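Local coordinates for protein putative NAD-dependent epimerase/dehydratase (Bacillus halodurans, PDB 3E8X) that is of unknown function but binds NADP and is probably a dehydrogenase, epimerase or dehydratase of the atypical short-chain dehydrogenase/reductase class, at residues Val49-Asn54 / Ala72-Asp77; Ala87-Ala92 / Arg125-Ser130; Ala92-His97 / Leu105-Gly110. All coordinates share one frame; numbering follows the deposited sequence. Where two conformers were deposited one is given.

Overall arrangement
From the N terminus, interaction 1 comes first: strand 47-52 runs out into Arg53, and the chain returns through helix 58-63 and strand 68-71 before residues 72-77 close the loop beside it, at the adenine end of NADP. Interaction 2 then joins strand 87-90 to strand 125-129 within the parallel part of the mixed sheet. The connection between those strands runs through a loop and helix 100-121; interaction 3 lies wholly within that connection, folding the loop against the helix. Interactions 2 and 3 share Ala92, whereas interaction 1 precedes both in sequence. Leu74 nevertheless packs on Phe90 and Ala92, which brings all three contacts together along the cofactor.

Interaction 1. Residues Val49-Asn54 / Ala72-Asp77; sequences VAMVRN and ANLEED. With NAP (NADP nicotinamide-adenine-dinucleotide phosphate), chain B.
In this Rossmann-type NADP-binding domain, the contact forms part of the adenosine end of the pocket, with Arg53 at the end of strand 47-52 and Asn73 and Leu74 in the loop after strand 68-71. Ala72 N donates to Val52 O (2.9 Å), continuing the parallel pairing just beyond the end of strand 68-71. Next to this bond Met51, a selenomethionine, reaches across with CG anti to its own N (chi1 176°); its CG lies 4.0 Å from Ala72 CB and its terminal CE touches Leu74 CD2 at 3.7 Å. On the cofactor side, in the conformer described, the Arg53 guanidinium lies with one face over adenine N7A, while the 2'-phosphate sits at its edge, in plane. Arg53 NE donates to NAP O2X (3.0 Å) and NH1 makes a weak bond to NAP O3X, consistent with a preference for NADP over NAD. At the amino edge of the adenine, NAP N6A gives a weak hydrogen bond to Asn73 OD1 (3.3 Å). The same oxygen closes an Asx turn, and an alanine here would probably leave both N6A and the backbone N of Glu75 without this acceptor, freeing the turn to shift. Outside the segments, Lys102 forms a salt bridge with Glu75. The Asx bond itself, Glu75 N to Asn73 OD1, measures 2.8 Å, with an angle of 159° at the hydrogen.

Interaction 2. Residues Ala87-Ala92 / Arg125-Ser130; sequences AVVFAA and RFIMVS. With NAP (NADP nicotinamide-adenine-dinucleotide phosphate), chain B.
Val88 and Phe90 exchange four backbone hydrogen bonds with Arg125, Ile127 and Val129, joining two parallel strands whose directions differ by 12°. Ile127 N to Val88 O (2.9 Å) is nearly straight, and Val129 N to Phe90 O (3.1 Å) is the last and longest of the four. On one face of the sheet, the Phe126 ring spans Val88 and Phe90, meeting both obliquely: CE1 meets Val88 CG1 at 4.0 Å and CZ meets Phe90 CB at 3.9 Å. Farther along, Met128, a selenomethionine, runs side by side with Phe90 and makes an oblique Met-aromatic contact, SE to CD2 3.9 Å. Bends at chi2 and chi3 (71° and 75°) turn its selenium back toward that ring. On the other face, Val89 CG2 packs on Ile127 CG1 at 3.9 Å. Helices 100-121 and 145-160 cover the Phe126 face and helix 197-207 the Val89 face, as in the three-layer sandwich of a Rossmann fold; strand 87-90, helix 100-121 and strand 125-129 form one of its beta-alpha-beta units. Arg125 lays its guanidinium against Ile127 CD1 and bonds to Thr166 and to backbone oxygens beyond the pair. At the C-terminal strand ends, a water lies 2.7 Å from Val129 O and near Ala92 O, with more acceptors around it than protons. Apolar packing on both faces thus surrounds paired backbone amides, while at the cofactor end Val129 O turns to Lys151 and this water.

Interaction 3. Residues Ala92-His97 / Leu105-Gly110; sequences AGSGPH and LIDLWG. With NAP (NADP nicotinamide-adenine-dinucleotide phosphate), chain B.
The NADP pocket is lined here by the loop after strand 87-90, which folds back onto the helix it leads into. Ser94 N donates to Asp107 OD2 (3.0 Å, 161° at the hydrogen), meeting the carboxylate on its syn side and 25° out of its plane. The other oxygen, OD1, is approached by two waters. One donates to Asp107 OD1 and accepts from Gly95 N; the other lies among OD1, Ala92 O and both hydroxyls of the nicotinamide ribose. Asp107 holds the loop directly and is linked to the ribose by way of this shared water, whose proton directions are not fixed. Ile106 divides its branches: CG2, anti to its own N, rests 3.8 Å from Gly93 C, whereas CG1 carries CD1 toward the adenine amino group. Gly93 N hydrogen-bonds to NAP O4B at 3.3 Å, and a beta carbon on this glycine would run into NAP O3D. Farther along the helix, Leu108 packs on Leu108 of the second subunit, and Trp109 NE1 hydrogen-bonds to Asp138 of the second subunit. The contact thus fills the turn from strand 87-90 into helix 100-121, with Leu74 and Glu75 against Ile106 and helix 145-160 beside Asp107 through Tyr147 and Lys151.

Interaction 1. Residues Val49-Asn54 / Ala72-Asp77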
loop_
_atom_site.group_PDB
_atom_site.type_symbol
_atom_site.label_atom_id
_atom_site.label_comp_id
_atom_site.label_asym_id
_atom_site.label_seq_id
_atom_site.Cartn_x
_atom_site.Cartn_y
_atom_site.Cartn_z
ATOM N N VAL A 49 25.975 -7.642 5.764
ATOM C CA VAL A 49 25.850 -8.248 4.453
ATOM C C VAL A 49 25.150 -7.204 3.623
ATOM O O VAL A 49 24.012 -6.861 3.890
ATOM C CB VAL A 49 25.082 -9.615 4.492
ATOM C CG1 VAL A 49 24.894 -10.188 3.047
ATOM C CG2 VAL A 49 25.800 -10.645 5.448
ATOM N N ALA A 50 25.858 -6.667 2.623
ATOM C CA ALA A 50 25.297 -5.607 1.785
ATOM C C ALA A 50 24.582 -6.201 0.594
ATOM O O ALA A 50 25.179 -6.985 -0.173
ATOM C CB ALA A 50 26.419 -4.650 1.322
HETATM N N MSE A 51 23.313 -5.839 0.432
HETATM C CA MSE A 51 22.569 -6.201 -0.786
HETATM C C MSE A 51 22.618 -5.027 -1.774
HETATM O O MSE A 51 22.233 -3.890 -1.464
HETATM C CB MSE A 51 21.107 -6.603 -0.489
HETATM C CG MSE A 51 20.224 -6.898 -1.711
HETATM SE SE MSE A 51 18.475 -7.503 -1.132
HETATM C CE MSE A 51 17.158 -6.903 -2.533
ATOM N N VAL A 52 23.067 -5.360 -2.971
ATOM C CA VAL A 52 23.280 -4.404 -4.071
ATOM C C VAL A 52 22.678 -4.935 -5.372
ATOM O O VAL A 52 22.632 -6.124 -5.593
ATOM C CB VAL A 52 24.810 -4.111 -4.277
ATOM C CG1 VAL A 52 25.321 -3.495 -3.041
ATOM C CG2 VAL A 52 25.607 -5.384 -4.566
ATOM N N ARG A 53 22.222 -4.005 -6.205
ATOM C CA ARG A 53 21.660 -4.292 -7.526
ATOM C C ARG A 53 22.738 -4.734 -8.513
ATOM O O ARG A 53 22.497 -5.585 -9.375
ATOM C CB ARG A 53 20.989 -3.039 -8.095
ATOM C CG ARG A 53 19.622 -2.723 -7.527
ATOM C CD ARG A 53 18.894 -1.661 -8.368
ATOM N NE ARG A 53 19.092 -0.278 -7.909
ATOM C CZ ARG A 53 18.302 0.741 -8.261
ATOM N NH1 ARG A 53 18.537 1.962 -7.803
ATOM N NH2 ARG A 53 17.258 0.556 -9.069
ATOM N N ASN A 54 23.923 -4.121 -8.435
ATOM C CA ASN A 54 25.038 -4.596 -9.299
ATOM C C ASN A 54 26.333 -4.828 -8.575
ATOM O O ASN A 54 26.662 -4.116 -7.643
ATOM C CB ASN A 54 25.218 -3.800 -10.605
ATOM C CG ASN A 54 25.710 -2.375 -10.399
ATOM O OD1 ASN A 54 26.652 -1.904 -11.064
ATOM N ND2 ASN A 54 25.029 -1.659 -9.531
ATOM N N ALA A 72 21.240 -8.680 -5.633
ATOM C CA ALA A 72 19.822 -8.992 -5.697
ATOM C C ALA A 72 19.087 -7.677 -5.900
ATOM O O ALA A 72 19.642 -6.625 -5.676
ATOM C CB ALA A 72 19.363 -9.682 -4.431
ATOM N N ASN A 73 17.839 -7.767 -6.346
ATOM C CA ASN A 73 17.043 -6.630 -6.772
ATOM C C ASN A 73 15.650 -6.838 -6.153
ATOM O O ASN A 73 15.069 -7.877 -6.296
ATOM C CB ASN A 73 17.046 -6.647 -8.315
ATOM C CG ASN A 73 16.268 -5.524 -8.956
ATOM O OD1 ASN A 73 15.252 -5.073 -8.471
ATOM N ND2 ASN A 73 16.735 -5.111 -10.128
ATOM N N LEU A 74 15.095 -5.841 -5.504
ATOM C CA LEU A 74 13.748 -5.966 -4.899
ATOM C C LEU A 74 12.595 -6.183 -5.915
ATOM O O LEU A 74 11.497 -6.575 -5.530
ATOM C CB LEU A 74 13.433 -4.736 -4.022
ATOM C CG LEU A 74 14.202 -4.570 -2.688
ATOM C CD1 LEU A 74 13.977 -3.128 -2.097
ATOM C CD2 LEU A 74 13.789 -5.684 -1.715
ATOM N N GLU A 75 12.855 -5.887 -7.187
ATOM C CA GLU A 75 11.894 -6.058 -8.240
ATOM C C GLU A 75 11.972 -7.437 -8.908
ATOM O O GLU A 75 11.116 -7.772 -9.715
ATOM C CB GLU A 75 12.057 -4.947 -9.275
ATOM C CG GLU A 75 11.826 -3.558 -8.684
ATOM C CD GLU A 75 11.765 -2.466 -9.719
ATOM O OE1 GLU A 75 12.840 -2.030 -10.163
ATOM O OE2 GLU A 75 10.643 -2.022 -10.069
ATOM N N GLU A 76 12.973 -8.235 -8.551
ATOM C CA GLU A 76 13.141 -9.568 -9.074
ATOM C C GLU A 76 13.091 -10.559 -7.923
ATOM O O GLU A 76 12.735 -10.188 -6.814
ATOM C CB GLU A 76 14.466 -9.628 -9.840
ATOM C CG GLU A 76 14.440 -8.704 -11.055
ATOM C CD GLU A 76 15.752 -8.566 -11.788
ATOM O OE1 GLU A 76 16.797 -9.057 -11.309
ATOM O OE2 GLU A 76 15.710 -7.923 -12.865
ATOM N N ASP A 77 13.407 -11.819 -8.168
ATOM C CA ASP A 77 13.489 -12.815 -7.098
ATOM C C ASP A 77 14.774 -12.564 -6.287
ATOM O O ASP A 77 15.870 -12.746 -6.774
ATOM C CB ASP A 77 13.509 -14.218 -7.707
ATOM C CG ASP A 77 13.360 -15.320 -6.688
ATOM O OD1 ASP A 77 13.638 -15.110 -5.487
ATOM O OD2 ASP A 77 12.971 -16.425 -7.118
HETATM P PA NAP B . 19.207 6.640 -0.525
HETATM O O1A NAP B . 18.281 7.011 -1.688
HETATM O O2A NAP B . 20.600 7.227 -0.457
HETATM O O5B NAP B . 19.215 5.022 -0.458
HETATM C C5B NAP B . 18.306 4.187 -1.199
HETATM C C4B NAP B . 18.957 2.907 -1.722
HETATM O O4B NAP B . 17.894 2.071 -2.214
HETATM C C3B NAP B . 19.953 3.092 -2.896
HETATM O O3B NAP B . 21.275 2.589 -2.630
HETATM C C2B NAP B . 19.355 2.285 -4.037
HETATM O O2B NAP B . 20.290 1.579 -4.889
HETATM C C1B NAP B . 18.461 1.299 -3.267
HETATM N N9A NAP B . 17.479 0.681 -4.195
HETATM C C8A NAP B . 16.668 1.325 -5.048
HETATM N N7A NAP B . 15.966 0.413 -5.749
HETATM C C5A NAP B . 16.347 -0.807 -5.318
HETATM C C6A NAP B . 15.984 -2.115 -5.657
HETATM N N6A NAP B . 15.049 -2.335 -6.604
HETATM N N1A NAP B . 16.580 -3.172 -5.058
HETATM C C2A NAP B . 17.510 -2.961 -4.125
HETATM N N3A NAP B . 17.888 -1.715 -3.772
HETATM C C4A NAP B . 17.317 -0.625 -4.351
HETATM O O3 NAP B . 18.424 7.056 0.851
HETATM P PN NAP B . 19.064 7.474 2.294
HETATM O O1N NAP B . 19.290 8.960 2.246
HETATM O O2N NAP B . 20.098 6.419 2.619
HETATM O O5D NAP B . 17.831 7.392 3.319
HETATM C C5D NAP B . 17.373 6.141 3.818
HETATM C C4D NAP B . 15.856 6.194 3.863
HETATM O O4D NAP B . 15.393 7.198 4.766
HETATM C C3D NAP B . 15.269 6.549 2.505
HETATM O O3D NAP B . 15.152 5.352 1.721
HETATM C C2D NAP B . 13.976 7.297 2.845
HETATM O O2D NAP B . 12.816 6.523 2.628
HETATM C C1D NAP B . 14.083 7.627 4.353
HETATM N N1N NAP B . 13.851 9.055 4.735
HETATM C C2N NAP B . 14.374 10.091 4.035
HETATM C C3N NAP B . 14.137 11.420 4.449
HETATM C C7N NAP B . 14.728 12.612 3.730
HETATM O O7N NAP B . 14.769 13.706 4.323
HETATM N N7N NAP B . 15.241 12.435 2.500
HETATM C C4N NAP B . 13.360 11.656 5.585
HETATM C C5N NAP B . 12.844 10.577 6.284
HETATM C C6N NAP B . 13.110 9.295 5.834
HETATM P P2B NAP B . 21.331 2.285 -5.938
HETATM O O1X NAP B . 22.576 2.590 -5.149
HETATM O O2X NAP B . 21.570 1.206 -6.991
HETATM O O3X NAP B . 20.600 3.534 -6.382
#

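Interaction 2. Residues Ala87-Ala92 / Arg125-Ser130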
loop_
_atom_site.group_PDB
_atom_site.type_symbol
_atom_site.label_atom_id
_atom_site.label_comp_id
_atom_site.label_asym_id
_atom_site.label_seq_id
_atom_site.Cartn_x
_atom_site.Cartn_y
_atom_site.Cartn_z
ATOM N N ALA A 87 19.350 -11.004 11.064
ATOM C CA ALA A 87 18.588 -9.726 11.187
ATOM C C ALA A 87 18.538 -9.054 9.824
ATOM O O ALA A 87 19.466 -9.183 9.035
ATOM C CB ALA A 87 19.218 -8.801 12.246
ATOM N N VAL A 88 17.434 -8.373 9.541
ATOM C CA VAL A 88 17.289 -7.602 8.306
ATOM C C VAL A 88 17.089 -6.167 8.659
ATOM O O VAL A 88 16.327 -5.874 9.541
ATOM C CB VAL A 88 16.066 -8.065 7.450
ATOM C CG1 VAL A 88 15.922 -7.192 6.178
ATOM C CG2 VAL A 88 16.207 -9.542 7.042
ATOM N N VAL A 89 17.782 -5.271 7.957
ATOM C CA VAL A 89 17.478 -3.817 8.064
ATOM C C VAL A 89 16.965 -3.381 6.675
ATOM O O VAL A 89 17.673 -3.533 5.664
ATOM C CB VAL A 89 18.711 -2.999 8.508
ATOM C CG1 VAL A 89 18.449 -1.475 8.443
ATOM C CG2 VAL A 89 19.129 -3.490 9.956
ATOM N N PHE A 90 15.722 -2.887 6.628
ATOM C CA PHE A 90 15.198 -2.358 5.372
ATOM C C PHE A 90 15.535 -0.853 5.297
ATOM O O PHE A 90 14.891 -0.000 5.965
ATOM C CB PHE A 90 13.686 -2.608 5.234
ATOM C CG PHE A 90 13.154 -2.274 3.854
ATOM C CD1 PHE A 90 13.240 -3.192 2.817
ATOM C CD2 PHE A 90 12.672 -1.010 3.565
ATOM C CE1 PHE A 90 12.770 -2.875 1.544
ATOM C CE2 PHE A 90 12.214 -0.695 2.293
ATOM C CZ PHE A 90 12.278 -1.614 1.292
ATOM N N ALA A 91 16.561 -0.542 4.504
ATOM C CA ALA A 91 17.039 0.814 4.309
ATOM C C ALA A 91 16.931 1.253 2.830
ATOM O O ALA A 91 17.625 2.177 2.415
ATOM C CB ALA A 91 18.510 0.951 4.838
ATOM N N ALA A 92 16.062 0.596 2.047
ATOM C CA ALA A 92 15.918 0.867 0.614
ATOM C C ALA A 92 14.868 1.935 0.361
ATOM O O ALA A 92 13.988 2.214 1.177
ATOM C CB ALA A 92 15.560 -0.420 -0.150
ATOM N N ARG A 125 14.458 -10.956 13.563
ATOM C CA ARG A 125 14.806 -9.555 13.827
ATOM C C ARG A 125 14.739 -8.692 12.573
ATOM O O ARG A 125 15.399 -8.961 11.582
ATOM C CB ARG A 125 16.174 -9.495 14.516
ATOM C CG ARG A 125 16.551 -8.119 15.047
ATOM C CD ARG A 125 15.568 -7.595 16.088
ATOM N NE ARG A 125 16.034 -6.404 16.825
ATOM C CZ ARG A 125 15.260 -5.371 17.126
ATOM N NH1 ARG A 125 13.999 -5.350 16.779
ATOM N NH2 ARG A 125 15.747 -4.337 17.778
ATOM N N PHE A 126 13.908 -7.652 12.635
ATOM C CA PHE A 126 13.657 -6.786 11.510
ATOM C C PHE A 126 13.639 -5.311 11.961
ATOM O O PHE A 126 12.835 -4.910 12.825
ATOM C CB PHE A 126 12.342 -7.177 10.841
ATOM C CG PHE A 126 12.163 -6.632 9.445
ATOM C CD1 PHE A 126 12.203 -7.489 8.348
ATOM C CD2 PHE A 126 11.908 -5.281 9.226
ATOM C CE1 PHE A 126 12.031 -6.997 7.072
ATOM C CE2 PHE A 126 11.751 -4.777 7.933
ATOM C CZ PHE A 126 11.810 -5.642 6.855
ATOM N N ILE A 127 14.523 -4.510 11.372
ATOM C CA ILE A 127 14.537 -3.059 11.603
ATOM C C ILE A 127 14.094 -2.319 10.319
ATOM O O ILE A 127 14.705 -2.444 9.254
ATOM C CB ILE A 127 15.966 -2.557 12.024
ATOM C CG1 ILE A 127 16.672 -3.596 12.960
ATOM C CG2 ILE A 127 15.916 -1.074 12.561
ATOM C CD1 ILE A 127 15.959 -3.885 14.220
HETATM N N MSE A 128 12.997 -1.576 10.438
HETATM C CA MSE A 128 12.495 -0.732 9.402
HETATM C C MSE A 128 13.011 0.704 9.564
HETATM O O MSE A 128 12.914 1.310 10.633
HETATM C CB MSE A 128 10.983 -0.729 9.459
HETATM C CG MSE A 128 10.337 0.319 8.605
HETATM SE SE MSE A 128 10.579 -0.240 6.754
HETATM C CE MSE A 128 9.316 -1.662 6.578
ATOM N N VAL A 129 13.587 1.238 8.489
ATOM C CA VAL A 129 13.904 2.667 8.388
ATOM C C VAL A 129 12.738 3.313 7.670
ATOM O O VAL A 129 12.566 3.172 6.488
ATOM C CB VAL A 129 15.241 2.927 7.659
ATOM C CG1 VAL A 129 15.578 4.405 7.642
ATOM C CG2 VAL A 129 16.349 2.099 8.316
ATOM N N SER A 130 11.945 4.014 8.447
ATOM C CA SER A 130 10.759 4.656 7.999
ATOM C C SER A 130 10.982 6.177 7.961
ATOM O O SER A 130 12.018 6.645 7.489
ATOM C CB SER A 130 9.612 4.254 8.943
ATOM O OG SER A 130 8.396 4.741 8.491
HETATM P PA NAP B . 19.207 6.640 -0.525
HETATM O O1A NAP B . 18.281 7.011 -1.688
HETATM O O2A NAP B . 20.600 7.227 -0.457
HETATM O O5B NAP B . 19.215 5.022 -0.458
HETATM C C5B NAP B . 18.306 4.187 -1.199
HETATM C C4B NAP B . 18.957 2.907 -1.722
HETATM O O4B NAP B . 17.894 2.071 -2.214
HETATM C C3B NAP B . 19.953 3.092 -2.896
HETATM O O3B NAP B . 21.275 2.589 -2.630
HETATM C C2B NAP B . 19.355 2.285 -4.037
HETATM O O2B NAP B . 20.290 1.579 -4.889
HETATM C C1B NAP B . 18.461 1.299 -3.267
HETATM N N9A NAP B . 17.479 0.681 -4.195
HETATM C C8A NAP B . 16.668 1.325 -5.048
HETATM N N7A NAP B . 15.966 0.413 -5.749
HETATM C C5A NAP B . 16.347 -0.807 -5.318
HETATM C C6A NAP B . 15.984 -2.115 -5.657
HETATM N N6A NAP B . 15.049 -2.335 -6.604
HETATM N N1A NAP B . 16.580 -3.172 -5.058
HETATM C C2A NAP B . 17.510 -2.961 -4.125
HETATM N N3A NAP B . 17.888 -1.715 -3.772
HETATM C C4A NAP B . 17.317 -0.625 -4.351
HETATM O O3 NAP B . 18.424 7.056 0.851
HETATM P PN NAP B . 19.064 7.474 2.294
HETATM O O1N NAP B . 19.290 8.960 2.246
HETATM O O2N NAP B . 20.098 6.419 2.619
HETATM O O5D NAP B . 17.831 7.392 3.319
HETATM C C5D NAP B . 17.373 6.141 3.818
HETATM C C4D NAP B . 15.856 6.194 3.863
HETATM O O4D NAP B . 15.393 7.198 4.766
HETATM C C3D NAP B . 15.269 6.549 2.505
HETATM O O3D NAP B . 15.152 5.352 1.721
HETATM C C2D NAP B . 13.976 7.297 2.845
HETATM O O2D NAP B . 12.816 6.523 2.628
HETATM C C1D NAP B . 14.083 7.627 4.353
HETATM N N1N NAP B . 13.851 9.055 4.735
HETATM C C2N NAP B . 14.374 10.091 4.035
HETATM C C3N NAP B . 14.137 11.420 4.449
HETATM C C7N NAP B . 14.728 12.612 3.730
HETATM O O7N NAP B . 14.769 13.706 4.323
HETATM N N7N NAP B . 15.241 12.435 2.500
HETATM C C4N NAP B . 13.360 11.656 5.585
HETATM C C5N NAP B . 12.844 10.577 6.284
HETATM C C6N NAP B . 13.110 9.295 5.834
HETATM P P2B NAP B . 21.331 2.285 -5.938
HETATM O O1X NAP B . 22.576 2.590 -5.149
HETATM O O2X NAP B . 21.570 1.206 -6.991
HETATM O O3X NAP B . 20.600 3.534 -6.382
HETATM O O HOH W 1 13.687 2.586 4.067
#

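Interaction 3. Residues Ala92-His97 / Leu105-Gly110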
loop_
_atom_site.group_PDB
_atom_site.type_symbol
_atom_site.label_atom_id
_atom_site.label_comp_id
_atom_site.label_asym_id
_atom_site.label_seq_id
_atom_site.Cartn_x
_atom_site.Cartn_y
_atom_site.Cartn_z
ATOM N N ALA A 92 16.062 0.596 2.047
ATOM C CA ALA A 92 15.918 0.867 0.614
ATOM C C ALA A 92 14.868 1.935 0.361
ATOM O O ALA A 92 13.988 2.214 1.177
ATOM C CB ALA A 92 15.560 -0.420 -0.150
ATOM N N GLY A 93 14.944 2.520 -0.815
ATOM C CA GLY A 93 14.037 3.581 -1.197
ATOM C C GLY A 93 14.290 3.931 -2.641
ATOM O O GLY A 93 15.433 3.853 -3.120
ATOM N N SER A 94 13.235 4.330 -3.328
ATOM C CA SER A 94 13.335 4.737 -4.731
ATOM C C SER A 94 14.106 6.083 -4.928
ATOM O O SER A 94 14.785 6.296 -5.956
ATOM C CB SER A 94 11.922 4.829 -5.313
ATOM O OG SER A 94 11.195 5.900 -4.741
ATOM N N GLY A 95 13.965 6.987 -3.953
ATOM C CA GLY A 95 14.549 8.335 -4.014
ATOM C C GLY A 95 13.763 9.368 -4.822
ATOM O O GLY A 95 12.867 9.010 -5.613
ATOM N N PRO A 96 14.107 10.671 -4.646
ATOM C CA PRO A 96 13.356 11.761 -5.318
ATOM C C PRO A 96 13.529 11.904 -6.854
ATOM O O PRO A 96 12.900 12.772 -7.431
ATOM C CB PRO A 96 13.853 13.037 -4.605
ATOM C CG PRO A 96 14.742 12.580 -3.470
ATOM C CD PRO A 96 15.213 11.202 -3.822
ATOM N N HIS A 97 14.328 11.042 -7.490
ATOM C CA HIS A 97 14.665 11.127 -8.926
ATOM C C HIS A 97 13.935 10.097 -9.826
ATOM O O HIS A 97 13.809 10.304 -11.040
ATOM C CB HIS A 97 16.181 11.018 -9.120
ATOM C CG HIS A 97 16.787 9.786 -8.518
ATOM N ND1 HIS A 97 16.649 9.461 -7.184
ATOM C CD2 HIS A 97 17.560 8.816 -9.064
ATOM C CE1 HIS A 97 17.297 8.337 -6.935
ATOM N NE2 HIS A 97 17.862 7.926 -8.059
ATOM N N LEU A 105 6.610 0.533 -5.761
ATOM C CA LEU A 105 7.259 -0.739 -6.047
ATOM C C LEU A 105 8.450 -1.045 -5.106
ATOM O O LEU A 105 8.663 -2.211 -4.795
ATOM C CB LEU A 105 7.644 -0.827 -7.529
ATOM C CG LEU A 105 6.454 -0.927 -8.506
ATOM C CD1 LEU A 105 6.917 -0.975 -9.984
ATOM C CD2 LEU A 105 5.559 -2.175 -8.158
ATOM N N ILE A 106 9.191 -0.016 -4.640
ATOM C CA ILE A 106 10.352 -0.206 -3.750
ATOM C C ILE A 106 9.965 0.026 -2.284
ATOM O O ILE A 106 9.970 -0.892 -1.475
ATOM C CB ILE A 106 11.557 0.683 -4.173
ATOM C CG1 ILE A 106 11.895 0.430 -5.646
ATOM C CG2 ILE A 106 12.792 0.473 -3.258
ATOM C CD1 ILE A 106 12.354 -0.959 -5.978
ATOM N N ASP A 107 9.599 1.255 -1.949
ATOM C CA ASP A 107 9.392 1.618 -0.556
ATOM C C ASP A 107 8.260 0.810 0.079
ATOM O O ASP A 107 8.307 0.535 1.293
ATOM C CB ASP A 107 9.119 3.141 -0.399
ATOM C CG ASP A 107 10.187 4.007 -1.060
ATOM O OD1 ASP A 107 10.756 4.882 -0.383
ATOM O OD2 ASP A 107 10.479 3.805 -2.259
ATOM N N LEU A 108 7.224 0.479 -0.701
ATOM C CA LEU A 108 6.051 -0.194 -0.150
ATOM C C LEU A 108 6.093 -1.692 -0.457
ATOM O O LEU A 108 6.213 -2.539 0.450
ATOM C CB LEU A 108 4.765 0.444 -0.655
ATOM C CG LEU A 108 3.422 -0.216 -0.259
ATOM C CD1 LEU A 108 3.350 -0.534 1.250
ATOM C CD2 LEU A 108 2.175 0.618 -0.668
ATOM N N TRP A 109 5.993 -2.018 -1.754
ATOM C CA TRP A 109 5.860 -3.395 -2.201
ATOM C C TRP A 109 7.141 -4.153 -1.896
ATOM O O TRP A 109 7.082 -5.251 -1.393
ATOM C CB TRP A 109 5.490 -3.410 -3.677
ATOM C CG TRP A 109 5.269 -4.735 -4.315
ATOM C CD1 TRP A 109 5.930 -5.225 -5.390
ATOM C CD2 TRP A 109 4.276 -5.712 -3.975
ATOM N NE1 TRP A 109 5.411 -6.450 -5.742
ATOM C CE2 TRP A 109 4.402 -6.772 -4.885
ATOM C CE3 TRP A 109 3.279 -5.782 -2.998
ATOM C CZ2 TRP A 109 3.556 -7.905 -4.861
ATOM C CZ3 TRP A 109 2.438 -6.903 -2.973
ATOM C CH2 TRP A 109 2.603 -7.956 -3.902
ATOM N N GLY A 110 8.300 -3.536 -2.152
ATOM C CA GLY A 110 9.613 -4.131 -1.804
ATOM C C GLY A 110 9.762 -4.489 -0.333
ATOM O O GLY A 110 10.255 -5.562 0.004
HETATM P PA NAP B . 19.207 6.640 -0.525
HETATM O O1A NAP B . 18.281 7.011 -1.688
HETATM O O2A NAP B . 20.600 7.227 -0.457
HETATM O O5B NAP B . 19.215 5.022 -0.458
HETATM C C5B NAP B . 18.306 4.187 -1.199
HETATM C C4B NAP B . 18.957 2.907 -1.722
HETATM O O4B NAP B . 17.894 2.071 -2.214
HETATM C C3B NAP B . 19.953 3.092 -2.896
HETATM O O3B NAP B . 21.275 2.589 -2.630
HETATM C C2B NAP B . 19.355 2.285 -4.037
HETATM O O2B NAP B . 20.290 1.579 -4.889
HETATM C C1B NAP B . 18.461 1.299 -3.267
HETATM N N9A NAP B . 17.479 0.681 -4.195
HETATM C C8A NAP B . 16.668 1.325 -5.048
HETATM N N7A NAP B . 15.966 0.413 -5.749
HETATM C C5A NAP B . 16.347 -0.807 -5.318
HETATM C C6A NAP B . 15.984 -2.115 -5.657
HETATM N N6A NAP B . 15.049 -2.335 -6.604
HETATM N N1A NAP B . 16.580 -3.172 -5.058
HETATM C C2A NAP B . 17.510 -2.961 -4.125
HETATM N N3A NAP B . 17.888 -1.715 -3.772
HETATM C C4A NAP B . 17.317 -0.625 -4.351
HETATM O O3 NAP B . 18.424 7.056 0.851
HETATM P PN NAP B . 19.064 7.474 2.294
HETATM O O1N NAP B . 19.290 8.960 2.246
HETATM O O2N NAP B . 20.098 6.419 2.619
HETATM O O5D NAP B . 17.831 7.392 3.319
HETATM C C5D NAP B . 17.373 6.141 3.818
HETATM C C4D NAP B . 15.856 6.194 3.863
HETATM O O4D NAP B . 15.393 7.198 4.766
HETATM C C3D NAP B . 15.269 6.549 2.505
HETATM O O3D NAP B . 15.152 5.352 1.721
HETATM C C2D NAP B . 13.976 7.297 2.845
HETATM O O2D NAP B . 12.816 6.523 2.628
HETATM C C1D NAP B . 14.083 7.627 4.353
HETATM N N1N NAP B . 13.851 9.055 4.735
HETATM C C2N NAP B . 14.374 10.091 4.035
HETATM C C3N NAP B . 14.137 11.420 4.449
HETATM C C7N NAP B . 14.728 12.612 3.730
HETATM O O7N NAP B . 14.769 13.706 4.323
HETATM N N7N NAP B . 15.241 12.435 2.500
HETATM C C4N NAP B . 13.360 11.656 5.585
HETATM C C5N NAP B . 12.844 10.577 6.284
HETATM C C6N NAP B . 13.110 9.295 5.834
HETATM P P2B NAP B . 21.331 2.285 -5.938
HETATM O O1X NAP B . 22.576 2.590 -5.149
HETATM O O2X NAP B . 21.570 1.206 -6.991
HETATM O O3X NAP B . 20.600 3.534 -6.382
HETATM O O HOH W 2 12.308 4.052 1.612
HETATM O O HOH W 3 11.801 7.027 -1.765
#